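Local coordinates for SusD/RagB family nutrient-binding outer membrane lipoprotein (Bacteroides vulgatus, PDB 4F7A) that probably binds mucin O-glycans at the outer membrane, as a TPR-like SusD homologue of a nutrient-uptake system, at residues Y36-G41 with W86-N91; W46-N51 with A79-S84; K30-N35 with M125-D130. All coordinates share one frame; numbering follows the deposited sequence.

Interaction 1: residues Y36-G41 with W86-N91; sequences YDWGEG and WNYTYN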
loop_
_atom_site.group_PDB
_atom_site.type_symbol
_atom_site.label_atom_id
_atom_site.label_comp_id
_atom_site.label_asym_id
_atom_site.label_seq_id
_atom_site.Cartn_x
_atom_site.Cartn_y
_atom_site.Cartn_z
ATOM N N TYR A 36 5.737 -6.166 -14.642
ATOM C CA TYR A 36 5.363 -6.906 -15.819
ATOM C C TYR A 36 6.082 -6.347 -17.033
ATOM O O TYR A 36 6.017 -5.143 -17.308
ATOM C CB TYR A 36 3.841 -6.813 -16.026
ATOM C CG TYR A 36 3.386 -7.326 -17.381
ATOM C CD1 TYR A 36 3.430 -8.682 -17.678
ATOM C CD2 TYR A 36 2.960 -6.455 -18.364
ATOM C CE1 TYR A 36 3.044 -9.162 -18.935
ATOM C CE2 TYR A 36 2.571 -6.920 -19.615
ATOM C CZ TYR A 36 2.610 -8.269 -19.884
ATOM O OH TYR A 36 2.233 -8.713 -21.112
ATOM N N ASP A 37 6.765 -7.228 -17.766
ATOM C CA ASP A 37 7.538 -6.843 -18.943
ATOM C C ASP A 37 6.669 -6.985 -20.199
ATOM O O ASP A 37 6.426 -8.108 -20.655
ATOM C CB ASP A 37 8.772 -7.743 -19.069
ATOM C CG ASP A 37 9.766 -7.268 -20.136
ATOM O OD1 ASP A 37 9.434 -6.422 -21.001
ATOM O OD2 ASP A 37 10.919 -7.748 -20.090
ATOM N N TRP A 38 6.234 -5.852 -20.742
ATOM C CA TRP A 38 5.401 -5.829 -21.943
ATOM C C TRP A 38 6.239 -5.856 -23.211
ATOM O O TRP A 38 5.684 -5.860 -24.300
ATOM C CB TRP A 38 4.447 -4.633 -21.956
ATOM C CG TRP A 38 5.104 -3.285 -22.098
ATOM C CD1 TRP A 38 5.476 -2.679 -23.260
ATOM C CD2 TRP A 38 5.442 -2.372 -21.047
ATOM N NE1 TRP A 38 6.037 -1.455 -22.996
ATOM C CE2 TRP A 38 6.037 -1.246 -21.646
ATOM C CE3 TRP A 38 5.334 -2.410 -19.657
ATOM C CZ2 TRP A 38 6.506 -0.162 -20.902
ATOM C CZ3 TRP A 38 5.791 -1.333 -18.928
ATOM C CH2 TRP A 38 6.374 -0.230 -19.548
ATOM N N GLY A 39 7.562 -5.901 -23.069
ATOM C CA GLY A 39 8.483 -5.881 -24.207
ATOM C C GLY A 39 9.604 -4.859 -24.074
ATOM O O GLY A 39 10.505 -4.830 -24.904
ATOM N N GLU A 40 9.557 -4.013 -23.045
ATOM C CA GLU A 40 10.539 -2.931 -22.890
ATOM C C GLU A 40 11.323 -2.991 -21.572
ATOM O O GLU A 40 11.962 -2.024 -21.181
ATOM C CB GLU A 40 9.852 -1.567 -23.021
ATOM C CG GLU A 40 9.323 -1.262 -24.425
ATOM C CD GLU A 40 8.688 0.122 -24.505
ATOM O OE1 GLU A 40 9.400 1.131 -24.335
ATOM O OE2 GLU A 40 7.469 0.202 -24.716
ATOM N N GLY A 41 11.291 -4.129 -20.904
ATOM C CA GLY A 41 12.126 -4.336 -19.743
ATOM C C GLY A 41 11.361 -4.203 -18.434
ATOM O O GLY A 41 10.133 -4.034 -18.396
ATOM N N TRP A 86 -1.694 4.811 -12.986
ATOM C CA TRP A 86 -2.840 4.796 -13.908
ATOM C C TRP A 86 -2.472 4.158 -15.265
ATOM O O TRP A 86 -3.094 3.174 -15.694
ATOM C CB TRP A 86 -3.379 6.231 -14.138
ATOM C CG TRP A 86 -4.595 6.260 -15.017
ATOM C CD1 TRP A 86 -4.626 6.098 -16.372
ATOM C CD2 TRP A 86 -5.956 6.474 -14.607
ATOM N NE1 TRP A 86 -5.923 6.178 -16.825
ATOM C CE2 TRP A 86 -6.758 6.402 -15.761
ATOM C CE3 TRP A 86 -6.572 6.713 -13.372
ATOM C CZ2 TRP A 86 -8.150 6.560 -15.727
ATOM C CZ3 TRP A 86 -7.985 6.841 -13.336
ATOM C CH2 TRP A 86 -8.742 6.773 -14.501
ATOM N N ASN A 87 -1.441 4.694 -15.905
ATOM C CA ASN A 87 -1.131 4.338 -17.290
ATOM C C ASN A 87 -0.780 2.845 -17.441
ATOM O O ASN A 87 -1.316 2.136 -18.310
ATOM C CB ASN A 87 0.024 5.187 -17.824
ATOM C CG ASN A 87 -0.328 6.668 -17.978
ATOM O OD1 ASN A 87 -1.504 7.050 -17.966
ATOM N ND2 ASN A 87 0.707 7.514 -18.133
ATOM N N TYR A 88 0.113 2.371 -16.581
ATOM C CA TYR A 88 0.569 0.991 -16.661
ATOM C C TYR A 88 -0.541 0.015 -16.324
ATOM O O TYR A 88 -0.666 -1.032 -16.954
ATOM C CB TYR A 88 1.814 0.782 -15.788
ATOM C CG TYR A 88 3.035 1.534 -16.306
ATOM C CD1 TYR A 88 3.352 1.544 -17.661
ATOM C CD2 TYR A 88 3.873 2.244 -15.440
ATOM C CE1 TYR A 88 4.464 2.250 -18.145
ATOM C CE2 TYR A 88 5.005 2.927 -15.909
ATOM C CZ TYR A 88 5.285 2.935 -17.262
ATOM O OH TYR A 88 6.386 3.622 -17.746
ATOM N N THR A 89 -1.350 0.345 -15.333
ATOM C CA THR A 89 -2.407 -0.531 -14.913
ATOM C C THR A 89 -3.493 -0.630 -15.998
ATOM O O THR A 89 -3.902 -1.728 -16.356
ATOM C CB THR A 89 -3.013 -0.104 -13.567
ATOM O OG1 THR A 89 -1.994 -0.101 -12.557
ATOM C CG2 THR A 89 -4.097 -1.075 -13.162
ATOM N N TYR A 90 -3.920 0.498 -16.553
ATOM C CA TYR A 90 -4.938 0.477 -17.601
ATOM C C TYR A 90 -4.413 -0.021 -18.943
ATOM O O TYR A 90 -5.147 -0.653 -19.685
ATOM C CB TYR A 90 -5.599 1.841 -17.758
ATOM C CG TYR A 90 -6.638 2.086 -16.684
ATOM C CD1 TYR A 90 -7.849 1.383 -16.689
ATOM C CD2 TYR A 90 -6.406 2.990 -15.663
ATOM C CE1 TYR A 90 -8.812 1.614 -15.696
ATOM C CE2 TYR A 90 -7.341 3.232 -14.675
ATOM C CZ TYR A 90 -8.544 2.537 -14.693
ATOM O OH TYR A 90 -9.468 2.792 -13.712
ATOM N N ASN A 91 -3.142 0.220 -19.240
ATOM C CA ASN A 91 -2.585 -0.275 -20.496
ATOM C C ASN A 91 -2.393 -1.782 -20.504
ATOM O O ASN A 91 -2.672 -2.426 -21.510
ATOM C CB ASN A 91 -1.259 0.423 -20.832
ATOM C CG ASN A 91 -1.475 1.816 -21.383
ATOM O OD1 ASN A 91 -2.564 2.128 -21.846
ATOM N ND2 ASN A 91 -0.462 2.656 -21.311
#
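Trp38 and Tyr88 form a small aromatic contact at the protein surface, joining an Asx-turn loop to helix 84-104. The six-membered ring of Trp38 and the Tyr88 ring lie close to parallel, with planes at 30°, but are offset so strongly that little of either ring faces the other, their centroids being 5.3 Å from each other. The touching is therefore done by corners: Trp38 CH2 comes within 3.4 Å of Tyr88 CE1, and Trp38 CZ3 lies 4.0 Å from Tyr88 CD1. Trp38 takes the first torsion that sets CG between the backbone N and the carbonyl carbon (chi1 68°), which carries the indole across toward the helix. Its own loop fixes its rotation. Trp38 NE1 donates to Glu40 OE2 at 2.8 Å in an almost straight bond (164°); OE2 lies close to the indole plane, while the N-H comes to it from above the carboxylate plane. The turn beneath is held by Asp37, whose OD1 accepts from Gly39 N at 2.8 Å and from Gly41 N at 3.0 Å, the two donors arriving from opposite faces of the carboxylate. Both glycines have backbone angles that would jam a CB against the preceding carbonyl O, so the tight course of the loop depends on them. Further rings extend the cluster: Trp38 stacks on Tyr92, Tyr88 meets Phe34, and both Trp38 and Tyr88 rest on Pro45. The loop between helices 15-30 and 44-51 is thus laid against helix 84-104, with the start of helix 44-51 beside both rings.

Interaction 2: residues W46-N51 with A79-S84; sequences WQTFQN and AGWTAS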
loop_
_atom_site.group_PDB
_atom_site.type_symbol
_atom_site.label_atom_id
_atom_site.label_comp_id
_atom_site.label_asym_id
_atom_site.label_seq_id
_atom_site.Cartn_x
_atom_site.Cartn_y
_atom_site.Cartn_z
ATOM N N TRP A 46 8.239 0.359 -12.770
ATOM C CA TRP A 46 7.860 0.353 -11.364
ATOM C C TRP A 46 8.404 1.582 -10.638
ATOM O O TRP A 46 7.758 2.097 -9.720
ATOM C CB TRP A 46 8.322 -0.934 -10.675
ATOM C CG TRP A 46 7.934 -0.977 -9.245
ATOM C CD1 TRP A 46 6.721 -1.355 -8.739
ATOM C CD2 TRP A 46 8.726 -0.565 -8.125
ATOM N NE1 TRP A 46 6.721 -1.239 -7.386
ATOM C CE2 TRP A 46 7.937 -0.759 -6.969
ATOM C CE3 TRP A 46 10.040 -0.114 -7.978
ATOM C CZ2 TRP A 46 8.403 -0.465 -5.681
ATOM C CZ3 TRP A 46 10.517 0.157 -6.676
ATOM C CH2 TRP A 46 9.686 0.002 -5.556
ATOM N N GLN A 47 9.576 2.067 -11.052
ATOM C CA GLN A 47 10.194 3.181 -10.360
ATOM C C GLN A 47 9.276 4.403 -10.344
ATOM O O GLN A 47 9.166 5.068 -9.318
ATOM C CB GLN A 47 11.562 3.534 -10.938
ATOM C CG GLN A 47 12.259 4.700 -10.179
ATOM C CD GLN A 47 13.559 5.150 -10.852
ATOM O OE1 GLN A 47 13.652 5.158 -12.075
ATOM N NE2 GLN A 47 14.545 5.557 -10.054
ATOM N N THR A 48 8.599 4.681 -11.461
ATOM C CA THR A 48 7.600 5.788 -11.505
ATOM C C THR A 48 6.184 5.386 -11.109
ATOM O O THR A 48 5.411 6.220 -10.641
ATOM C CB THR A 48 7.575 6.493 -12.896
ATOM O OG1 THR A 48 7.055 5.596 -13.886
ATOM C CG2 THR A 48 8.994 6.955 -13.312
ATOM N N PHE A 49 5.828 4.119 -11.301
ATOM C CA PHE A 49 4.546 3.557 -10.818
ATOM C C PHE A 49 4.367 3.870 -9.335
ATOM O O PHE A 49 3.377 4.481 -8.917
ATOM C CB PHE A 49 4.545 2.024 -11.051
ATOM C CG PHE A 49 3.187 1.339 -10.881
ATOM C CD1 PHE A 49 2.650 1.097 -9.636
ATOM C CD2 PHE A 49 2.495 0.870 -11.985
ATOM C CE1 PHE A 49 1.416 0.444 -9.509
ATOM C CE2 PHE A 49 1.291 0.211 -11.862
ATOM C CZ PHE A 49 0.742 0.012 -10.629
ATOM N N GLN A 50 5.383 3.521 -8.559
ATOM C CA GLN A 50 5.293 3.602 -7.122
ATOM C C GLN A 50 6.482 4.219 -6.386
ATOM O O GLN A 50 6.281 4.916 -5.384
ATOM C CB GLN A 50 5.016 2.175 -6.636
ATOM C CG GLN A 50 5.299 1.869 -5.246
ATOM C CD GLN A 50 4.555 0.630 -4.740
ATOM O OE1 GLN A 50 3.920 -0.143 -5.497
ATOM N NE2 GLN A 50 4.657 0.435 -3.459
ATOM N N ASN A 51 7.716 3.931 -6.800
ATOM C CA ASN A 51 8.851 4.273 -5.941
ATOM C C ASN A 51 9.068 5.770 -5.789
ATOM O O ASN A 51 9.368 6.250 -4.683
ATOM C CB ASN A 51 10.150 3.605 -6.397
ATOM C CG ASN A 51 11.207 3.603 -5.316
ATOM O OD1 ASN A 51 12.315 4.083 -5.538
ATOM N ND2 ASN A 51 10.868 3.056 -4.111
ATOM N N ALA A 79 4.521 15.203 -13.971
ATOM C CA ALA A 79 3.337 14.674 -14.667
ATOM C C ALA A 79 3.549 13.252 -15.178
ATOM O O ALA A 79 2.654 12.417 -15.079
ATOM C CB ALA A 79 2.923 15.628 -15.830
ATOM N N GLY A 80 4.730 12.983 -15.711
ATOM C CA GLY A 80 5.071 11.639 -16.216
ATOM C C GLY A 80 5.142 10.605 -15.103
ATOM O O GLY A 80 4.721 9.444 -15.280
ATOM N N TRP A 81 5.613 11.026 -13.935
ATOM C CA TRP A 81 5.741 10.104 -12.798
ATOM C C TRP A 81 4.400 9.838 -12.140
ATOM O O TRP A 81 4.060 8.692 -11.855
ATOM C CB TRP A 81 6.669 10.659 -11.731
ATOM C CG TRP A 81 8.062 10.956 -12.168
ATOM C CD1 TRP A 81 8.623 10.738 -13.386
ATOM C CD2 TRP A 81 9.091 11.483 -11.336
ATOM N NE1 TRP A 81 9.942 11.143 -13.378
ATOM C CE2 TRP A 81 10.248 11.604 -12.121
ATOM C CE3 TRP A 81 9.128 11.921 -10.008
ATOM C CZ2 TRP A 81 11.445 12.103 -11.612
ATOM C CZ3 TRP A 81 10.315 12.419 -9.508
ATOM C CH2 TRP A 81 11.452 12.519 -10.311
ATOM N N THR A 82 3.638 10.897 -11.866
ATOM C CA THR A 82 2.385 10.710 -11.170
ATOM C C THR A 82 1.321 9.964 -11.980
ATOM O O THR A 82 0.407 9.383 -11.396
ATOM C CB THR A 82 1.800 12.039 -10.659
ATOM O OG1 THR A 82 1.460 12.860 -11.766
ATOM C CG2 THR A 82 2.788 12.764 -9.690
ATOM N N ALA A 83 1.433 9.971 -13.308
ATOM C CA ALA A 83 0.474 9.280 -14.162
ATOM C C ALA A 83 0.734 7.773 -14.271
ATOM O O ALA A 83 -0.099 7.031 -14.807
ATOM C CB ALA A 83 0.510 9.884 -15.576
ATOM N N SER A 84 1.904 7.321 -13.824
ATOM C CA SER A 84 2.353 5.976 -14.135
ATOM C C SER A 84 1.491 4.842 -13.592
ATOM O O SER A 84 1.239 3.872 -14.305
ATOM C CB SER A 84 3.810 5.788 -13.716
ATOM O OG SER A 84 4.646 6.451 -14.646
HETATM O O HOH W 1 2.244 6.683 -10.439
#
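Thr48 OG1 and Ser84 OG share a hydrogen bond of 2.7 Å, in which either hydroxyl could be the donor. Thr48 OG1 sits between its own backbone N and carbonyl carbon (chi1 68°), which turns the hydroxyl to the serine. The methyl, CG2, lies anti to the carbonyl carbon, beside the backbone N, where it meets Trp81 CD1 at 3.8 Å, the two side chains crossing at about a right angle. The backbones come close here: the CA atoms of Phe49 and Ser84 are 4.7 Å apart, and Ser84 CB lies 3.6 Å from Phe49 N. A second polar link is made by a water molecule, which donates to Phe49 O at 2.9 Å and to Trp81 O at 3.1 Å; it has more acceptors in reach than protons, so the two bonds need not both be made all the time. Thr48 O and Trp81 O, both acceptors, approach to 3.1 Å without bonding, and Trp81 O also accepts from Asn53 ND2. The CB of Phe49 points away from 79-84, and its ring packs on Phe34, Tyr88 and Thr89, while Trp81 meets Phe68 edge-to-face. The arrangement is a close junction of two short helical segments, 46-51 and 79-82, bridged by hydroxyls and water just where helix 84-104 begins, within the mainly helical, TPR-like fold of the SusD family.

Interaction 3: residues K30-N35 with M125-D130; sequences KGIYFN and MHRITD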
loop_
_atom_site.group_PDB
_atom_site.type_symbol
_atom_site.label_atom_id
_atom_site.label_comp_id
_atom_site.label_asym_id
_atom_site.label_seq_id
_atom_site.Cartn_x
_atom_site.Cartn_y
_atom_site.Cartn_z
ATOM N N LYS A 30 1.813 -10.289 -11.721
ATOM C CA LYS A 30 3.038 -9.511 -11.942
ATOM C C LYS A 30 2.773 -8.012 -12.016
ATOM O O LYS A 30 3.694 -7.217 -11.895
ATOM C CB LYS A 30 3.726 -9.945 -13.232
ATOM C CG LYS A 30 4.298 -11.345 -13.144
ATOM C CD LYS A 30 5.092 -11.697 -14.403
ATOM C CE LYS A 30 5.783 -13.054 -14.249
ATOM N NZ LYS A 30 6.440 -13.548 -15.493
ATOM N N GLY A 31 1.519 -7.639 -12.221
ATOM C CA GLY A 31 1.160 -6.263 -12.523
ATOM C C GLY A 31 0.614 -5.462 -11.349
ATOM O O GLY A 31 0.295 -4.293 -11.514
ATOM N N ILE A 32 0.494 -6.074 -10.177
ATOM C CA ILE A 32 -0.008 -5.357 -8.973
ATOM C C ILE A 32 1.114 -4.462 -8.377
ATOM O O ILE A 32 1.014 -3.243 -8.443
ATOM C CB ILE A 32 -0.582 -6.333 -7.924
ATOM C CG1 ILE A 32 -1.778 -7.102 -8.503
ATOM C CG2 ILE A 32 -0.963 -5.572 -6.609
ATOM C CD1 ILE A 32 -2.153 -8.393 -7.704
ATOM N N TYR A 33 2.143 -5.083 -7.775
ATOM C CA TYR A 33 3.439 -4.420 -7.425
ATOM C C TYR A 33 4.249 -4.547 -8.697
ATOM O O TYR A 33 5.021 -5.517 -8.908
ATOM C CB TYR A 33 4.102 -5.157 -6.288
ATOM C CG TYR A 33 5.237 -4.470 -5.527
ATOM C CD1 TYR A 33 4.986 -3.452 -4.597
ATOM C CD2 TYR A 33 6.533 -4.923 -5.647
ATOM C CE1 TYR A 33 6.013 -2.894 -3.849
ATOM C CE2 TYR A 33 7.554 -4.378 -4.902
ATOM C CZ TYR A 33 7.289 -3.369 -4.003
ATOM O OH TYR A 33 8.324 -2.857 -3.266
ATOM N N PHE A 34 3.984 -3.586 -9.566
ATOM C CA PHE A 34 4.111 -3.767 -11.002
ATOM C C PHE A 34 5.524 -4.111 -11.402
ATOM O O PHE A 34 6.446 -3.349 -11.145
ATOM C CB PHE A 34 3.672 -2.487 -11.718
ATOM C CG PHE A 34 3.637 -2.612 -13.210
ATOM C CD1 PHE A 34 4.791 -2.436 -13.956
ATOM C CD2 PHE A 34 2.452 -2.891 -13.869
ATOM C CE1 PHE A 34 4.774 -2.550 -15.325
ATOM C CE2 PHE A 34 2.428 -3.009 -15.254
ATOM C CZ PHE A 34 3.581 -2.833 -15.980
ATOM N N ASN A 35 5.699 -5.267 -12.032
ATOM C CA ASN A 35 6.973 -5.552 -12.700
ATOM C C ASN A 35 6.767 -6.488 -13.872
ATOM O O ASN A 35 7.520 -7.450 -14.090
ATOM C CB ASN A 35 8.014 -6.061 -11.717
ATOM C CG ASN A 35 9.431 -5.673 -12.118
ATOM O OD1 ASN A 35 9.643 -4.652 -12.799
ATOM N ND2 ASN A 35 10.416 -6.463 -11.681
HETATM N N MSE A 125 -7.052 -2.727 -8.222
HETATM C CA MSE A 125 -7.695 -1.465 -8.528
HETATM C C MSE A 125 -7.995 -0.598 -7.301
HETATM O O MSE A 125 -8.146 0.602 -7.436
HETATM C CB MSE A 125 -8.962 -1.698 -9.350
HETATM C CG MSE A 125 -8.690 -2.410 -10.680
HETATM SE SE MSE A 125 -7.266 -1.636 -11.714
HETATM C CE MSE A 125 -8.205 -0.052 -12.300
ATOM N N HIS A 126 -8.071 -1.176 -6.109
ATOM C CA HIS A 126 -8.250 -0.324 -4.924
ATOM C C HIS A 126 -6.992 0.522 -4.760
ATOM O O HIS A 126 -7.082 1.662 -4.329
ATOM C CB HIS A 126 -8.620 -1.128 -3.655
ATOM C CG HIS A 126 -7.444 -1.679 -2.906
ATOM N ND1 HIS A 126 -6.768 -2.800 -3.320
ATOM C CD2 HIS A 126 -6.801 -1.236 -1.802
ATOM C CE1 HIS A 126 -5.770 -3.043 -2.485
ATOM N NE2 HIS A 126 -5.763 -2.102 -1.558
ATOM N N ARG A 127 -5.828 -0.017 -5.154
ATOM C CA ARG A 127 -4.580 0.760 -5.138
ATOM C C ARG A 127 -4.615 1.992 -6.079
ATOM O O ARG A 127 -4.010 3.021 -5.776
ATOM C CB ARG A 127 -3.402 -0.139 -5.509
ATOM C CG ARG A 127 -3.034 -1.145 -4.425
ATOM C CD ARG A 127 -2.245 -2.341 -4.974
ATOM N NE ARG A 127 -1.039 -2.020 -5.745
ATOM C CZ ARG A 127 0.176 -1.778 -5.228
ATOM N NH1 ARG A 127 0.394 -1.746 -3.924
ATOM N NH2 ARG A 127 1.202 -1.560 -6.042
ATOM N N ILE A 128 -5.349 1.876 -7.185
ATOM C CA ILE A 128 -5.492 2.973 -8.154
ATOM C C ILE A 128 -6.488 4.037 -7.670
ATOM O O ILE A 128 -6.177 5.222 -7.717
ATOM C CB ILE A 128 -5.889 2.426 -9.564
ATOM C CG1 ILE A 128 -4.862 1.370 -10.034
ATOM C CG2 ILE A 128 -6.044 3.563 -10.578
ATOM C CD1 ILE A 128 -3.395 1.870 -10.076
ATOM N N THR A 129 -7.672 3.639 -7.203
ATOM C CA THR A 129 -8.588 4.634 -6.662
ATOM C C THR A 129 -7.967 5.302 -5.457
ATOM O O THR A 129 -8.169 6.490 -5.263
ATOM C CB THR A 129 -10.025 4.117 -6.314
ATOM O OG1 THR A 129 -10.799 5.224 -5.805
ATOM C CG2 THR A 129 -9.986 3.019 -5.272
ATOM N N ASP A 130 -7.214 4.568 -4.654
ATOM C CA ASP A 130 -6.589 5.196 -3.471
ATOM C C ASP A 130 -5.493 6.228 -3.853
ATOM O O ASP A 130 -5.119 7.082 -3.040
ATOM C CB ASP A 130 -6.024 4.132 -2.516
ATOM C CG ASP A 130 -7.101 3.338 -1.801
ATOM O OD1 ASP A 130 -8.319 3.694 -1.883
ATOM O OD2 ASP A 130 -6.724 2.324 -1.172
#
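Arg127 leaves its helix with CG opposite the carbonyl carbon (chi1 -71°), runs extended through its second torsion and then bends at chi3 (54°), a path that delivers the guanidinium to the backbone of Ile32. Across from it, Ile32 places CG2 anti to its backbone N, and this methyl meets the arginine chain 3.7 Å from Arg127 NE and 3.8 Å from Arg127 CD, the side chains crossing at about a right angle, while the CG1 branch leads elsewhere. The single polar bond between the segments is Arg127 NH2 to Ile32 O at 2.9 Å. It is clearly bent, with an N-H...O angle of 131°: the donor stands above the carbonyl plane, and the oxygen is tilted from the plane of the guanidinium. The accepting carbonyl belongs to the first residue of an inverse gamma turn centred on Tyr33, and Arg127 NH2 also lies 3.9 Å from Tyr33 CA, just beyond that carbonyl along the chain. The turning backbone is drawn together further by Asn35 N, which donates to Lys30 O at 2.8 Å. All three touching residues are buried, so the arginine charge needs partners in the interior: NH1 makes a salt bridge to Glu434, which probably offsets the buried charge. A buried arginine of helix 111-132 thereby ties down the irregular chain that follows helix 15-30, joining distant parts of the sequence in the core of this helical, TPR-like SusD-family fold.

The three contacts form one continuous patch, their centres 11 to 12 Å apart. Interactions 1 and 3 both start from the loop between helices 15-30 and 44-51, and helices 84-104 and 111-132, which supply their other halves, pack together where Thr89 CG2 reaches the selenium (SE) of Met125, a selenomethionine, at 3.5 Å. Interaction 2 lies beside both: Phe49 CZ is 3.3 Å from Thr89 OG1, and Phe49 CD2 is 3.6 Å from Phe34 CB. A probable hydrogen bond of 3.1 Å from Arg127 NH2 to Gln50 OE1 connects interactions 2 and 3. The series runs from the buried interaction 3 to the surface at interaction 1, where Asn91 binds a glycerol probably left from crystallisation.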